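Local coordinates for allantoin racemase (Pseudomonas fluorescens, PDB 5LG5), which probably interconverts the two enantiomers of allantoin, as a racemase of the HyuE family related to hydantoin and aspartate/glutamate racemases, at residues 160-163 with 164-168; 131-134 with 135-138. All blocks are in the same frame, centred on the assembly; numbering follows the deposited sequence.

Overall arrangement
Both contacts are local and belong to the same half of the chain, built round the parallel sheet of strands 136-141, 110-114, 175-179 and 198-199. Contact 2 comes first in sequence: residues 131-138 turn from helix 120-129 into strand 136-141, an outermost strand of that sheet within the chain. Contact 1, residues 160-168, lies on helix 153-171, which packs against this sheet. Their centres are about 17 Å apart, yet they touch where Ala167 CB comes within 4.1 Å of Ser138 OG. Contact 2 also borders a second subunit. Both are structural packing, joining helices to the sheet of a racemase fold.

Contact 1: residues 160-163 with 164-168; sequences IVRQ and AELAI
Leu166 lays its CD1 methyl against the amide end of Gln163 and the aliphatic part of Arg162, one turn back along the same helix. Leu166 CD1 lies 3.9 Å from Gln163 OE1 and 4.1 Å from Arg162 CG, with Gln163 CD and NE2 at similar range. Arg162 and Leu166 run side by side and point the same way, whereas the Gln163 chain passes Leu166 at a slant. The glutamine chain bends at chi2 (-52°), which brings its amide obliquely against the leucine CD1. Its carbonyl oxygen is engaged beyond this helix, accepting a hydrogen bond from Arg140 NH1, which helps to set the turn of the amide.

A second i, i+4 pair joins Val161 to Glu165. Val161 CG1 comes within 3.7 Å of Glu165 OE2 and also touches CD, a van der Waals contact between a methyl and one side of the carboxylate. Glu165 CG is anti to its own carbonyl carbon (chi1 -71°), which sets it 3.3 Å from Val161 O; beyond CG the chain is extended.

The backbone supplies the i to i+4 ladder of an alpha-helix. Ala164 N donates to Ile160 O at 2.9 Å and Glu165 N to Val161 O at 2.8 Å, while Leu166 and Ala167 bond in the same way to Arg162 and Gln163.

Within the fold, this part of helix 153-171 packs on strands 110-114 and 136-141 and against helix 187-194. Ile160, Gln163 and Ala167 face strand 110-114, and Leu166 and Ala167 rest on Arg140 of strand 136-141; Ile160, Val161, Ala164 and Ile168 meet helix 187-194 through Ile190, Arg193 and Thr194.

Contact 2: residues 131-134 with 135-138; sequences GLYQ and RCAS
Tyr133 and Cys136 meet through both ring and sulfur, a Cys sulfur-aromatic contact across a type I beta turn. Cys136 SG sits 4.5 Å from the centroid of the Tyr133 ring and 48° off its normal, an oblique approach. The sulfur is closest to Tyr133 CE1, at 3.6 Å, while Cys136 CB touches the neighbouring ring carbon CD1 at the same 3.6 Å. Tyr133 CG is anti to the backbone N and beside the carbonyl carbon (chi1 -167°), which swings the end of the ring back to meet Cys136 obliquely.

Hydrogen bonding closes the turn. Cys136 N donates to Tyr133 O at 2.9 Å, reaching it from above the carbonyl plane, 64° out of it. Arg135 reaches the carbonyls of Met104, Gly107 and His108 and also Ala130 O of a second subunit, at a subunit interface.

Water joins the same two residues. One molecule lies within hydrogen-bonding distance of Tyr133 O (3.1 Å) and Cys136 O (3.0 Å) and can donate to either; with further acceptors close by, its protons are probably shared. The second is hydrogen-bonded to Tyr133 OH at 3.1 Å and weakly to Cys136 O. Replacing Tyr133 by an alanine removes ring and hydroxyl, which would probably leave the Cys136 sulfur without its aromatic neighbour, the second water without the phenol, and a gap beside helix 120-129.

The turn connects helix 120-129, which ends in a Schellman motif at Gly131, to strand 136-141, outermost in its sheet within the chain. Tyr133 packs back on Leu127 of that helix. Backbone hydrogen bonds of Arg135 and Ala137 with Tyr110 and of Ser138 with Val112 pair the strand parallel to 110-114, and Ser138 OG bonds Asp171 at the end of helix 153-171.

Contact 1: residues 160-163 with 164-168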
# COMPACT_ATOMS: atom_id res chain seq x y z
N ILE E 160 6.33 17.52 25.24
CA ILE E 160 5.36 16.54 24.80
C ILE E 160 4.10 17.27 24.34
O ILE E 160 3.60 17.02 23.24
CB ILE E 160 5.02 15.54 25.93
CG1 ILE E 160 6.24 14.72 26.33
CG2 ILE E 160 3.85 14.64 25.54
CD1 ILE E 160 6.00 13.84 27.56
N VAL E 161 3.61 18.21 25.15
CA VAL E 161 2.42 18.98 24.78
C VAL E 161 2.60 19.69 23.45
O VAL E 161 1.68 19.67 22.62
CB VAL E 161 1.97 19.99 25.91
CG1 VAL E 161 0.91 20.98 25.41
CG2 VAL E 161 1.47 19.24 27.15
N ARG E 162 3.78 20.28 23.22
CA ARG E 162 4.00 20.97 21.94
C ARG E 162 3.87 20.03 20.76
O ARG E 162 3.27 20.39 19.75
CB ARG E 162 5.34 21.71 21.87
CG ARG E 162 5.53 22.36 20.47
CD ARG E 162 6.73 23.32 20.29
NE ARG E 162 8.04 22.69 20.43
CZ ARG E 162 8.77 22.74 21.55
NH1 ARG E 162 8.32 23.41 22.60
NH2 ARG E 162 9.95 22.13 21.61
N GLN E 163 4.44 18.83 20.86
CA GLN E 163 4.34 17.86 19.76
C GLN E 163 2.90 17.41 19.56
O GLN E 163 2.45 17.25 18.44
CB GLN E 163 5.25 16.65 20.00
CG GLN E 163 6.73 17.01 19.95
CD GLN E 163 7.07 17.76 18.68
OE1 GLN E 163 6.59 17.43 17.60
NE2 GLN E 163 7.87 18.81 18.82
N ALA E 164 2.19 17.20 20.67
CA ALA E 164 0.78 16.83 20.59
C ALA E 164 -0.02 17.92 19.88
O ALA E 164 -0.89 17.63 19.04
CB ALA E 164 0.22 16.55 21.97
N GLU E 165 0.26 19.18 20.21
CA GLU E 165 -0.43 20.30 19.58
C GLU E 165 -0.14 20.34 18.08
O GLU E 165 -1.03 20.59 17.27
CB GLU E 165 -0.07 21.62 20.27
CG GLU E 165 -0.68 21.73 21.66
CD GLU E 165 -0.24 22.97 22.42
OE1 GLU E 165 0.84 23.53 22.09
OE2 GLU E 165 -0.97 23.37 23.36
N LEU E 166 1.12 20.08 17.72
CA LEU E 166 1.50 20.07 16.32
C LEU E 166 0.84 18.90 15.58
O LEU E 166 0.39 19.04 14.44
CB LEU E 166 3.03 19.99 16.18
CG LEU E 166 3.83 21.22 16.62
CD1 LEU E 166 5.32 20.93 16.60
CD2 LEU E 166 3.52 22.41 15.70
N ALA E 167 0.79 17.76 16.25
CA ALA E 167 0.16 16.58 15.68
C ALA E 167 -1.31 16.85 15.35
O ALA E 167 -1.79 16.53 14.26
CB ALA E 167 0.30 15.41 16.63
N ILE E 168 -2.01 17.49 16.28
CA ILE E 168 -3.41 17.83 16.08
C ILE E 168 -3.58 18.84 14.95
O ILE E 168 -4.33 18.61 13.98
CB ILE E 168 -4.02 18.40 17.39
CG1 ILE E 168 -3.99 17.34 18.48
CG2 ILE E 168 -5.42 18.95 17.16
CD1 ILE E 168 -4.08 17.91 19.89

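Contact 2: residues 131-134 with 135-138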
# COMPACT_ATOMS: atom_id res chain seq x y z
N GLY E 131 0.25 -3.79 11.70
CA GLY E 131 -0.91 -3.46 10.89
C GLY E 131 -1.77 -2.41 11.56
O GLY E 131 -3.00 -2.41 11.40
N LEU E 132 -1.14 -1.50 12.29
CA LEU E 132 -1.86 -0.45 13.01
C LEU E 132 -1.44 0.94 12.58
O LEU E 132 -1.83 1.92 13.20
CB LEU E 132 -1.68 -0.60 14.53
CG LEU E 132 -2.34 -1.81 15.19
CD1 LEU E 132 -1.87 -1.94 16.62
CD2 LEU E 132 -3.86 -1.69 15.15
N TYR E 133 -0.63 1.02 11.53
CA TYR E 133 -0.07 2.29 11.09
C TYR E 133 -0.97 3.11 10.15
O TYR E 133 -0.80 4.32 10.01
CB TYR E 133 1.32 2.11 10.48
CG TYR E 133 2.04 3.42 10.31
CD1 TYR E 133 2.55 4.10 11.42
CD2 TYR E 133 2.20 3.99 9.05
CE1 TYR E 133 3.20 5.31 11.27
CE2 TYR E 133 2.84 5.20 8.90
CZ TYR E 133 3.34 5.85 10.01
OH TYR E 133 3.99 7.05 9.85
N GLN E 134 -1.92 2.45 9.49
CA GLN E 134 -2.80 3.14 8.55
C GLN E 134 -3.52 4.35 9.13
O GLN E 134 -3.69 5.35 8.45
CB GLN E 134 -3.81 2.16 7.97
CG GLN E 134 -3.09 1.02 7.28
CD GLN E 134 -2.83 1.29 5.84
OE1 GLN E 134 -1.76 0.96 5.32
NE2 GLN E 134 -3.81 1.86 5.16
N ARG E 135 -3.95 4.26 10.38
CA ARG E 135 -4.67 5.38 10.98
C ARG E 135 -3.74 6.25 11.83
O ARG E 135 -4.17 7.12 12.59
CB ARG E 135 -5.87 4.87 11.78
CG ARG E 135 -6.71 3.91 10.94
CD ARG E 135 -8.16 4.32 10.88
NE ARG E 135 -8.60 4.99 12.10
CZ ARG E 135 -9.37 4.41 13.02
NH1 ARG E 135 -9.76 3.14 12.88
NH2 ARG E 135 -9.74 5.09 14.10
N CYS E 136 -2.44 6.03 11.67
CA CYS E 136 -1.49 6.88 12.37
C CYS E 136 -1.21 8.16 11.57
O CYS E 136 -0.69 8.11 10.45
CB CYS E 136 -0.19 6.12 12.65
SG CYS E 136 1.01 7.08 13.59
N ALA E 137 -1.57 9.31 12.14
CA ALA E 137 -1.30 10.59 11.48
C ALA E 137 0.19 10.95 11.51
O ALA E 137 0.70 11.59 10.58
CB ALA E 137 -2.14 11.69 12.11
N SER E 138 0.88 10.55 12.58
CA SER E 138 2.31 10.82 12.72
C SER E 138 2.86 10.20 13.99
O SER E 138 2.13 9.89 14.94
CB SER E 138 2.58 12.33 12.74
OG SER E 138 1.87 12.98 13.78
O HOH W 1 -0.52 6.56 7.94
O HOH W 2 1.94 9.11 8.69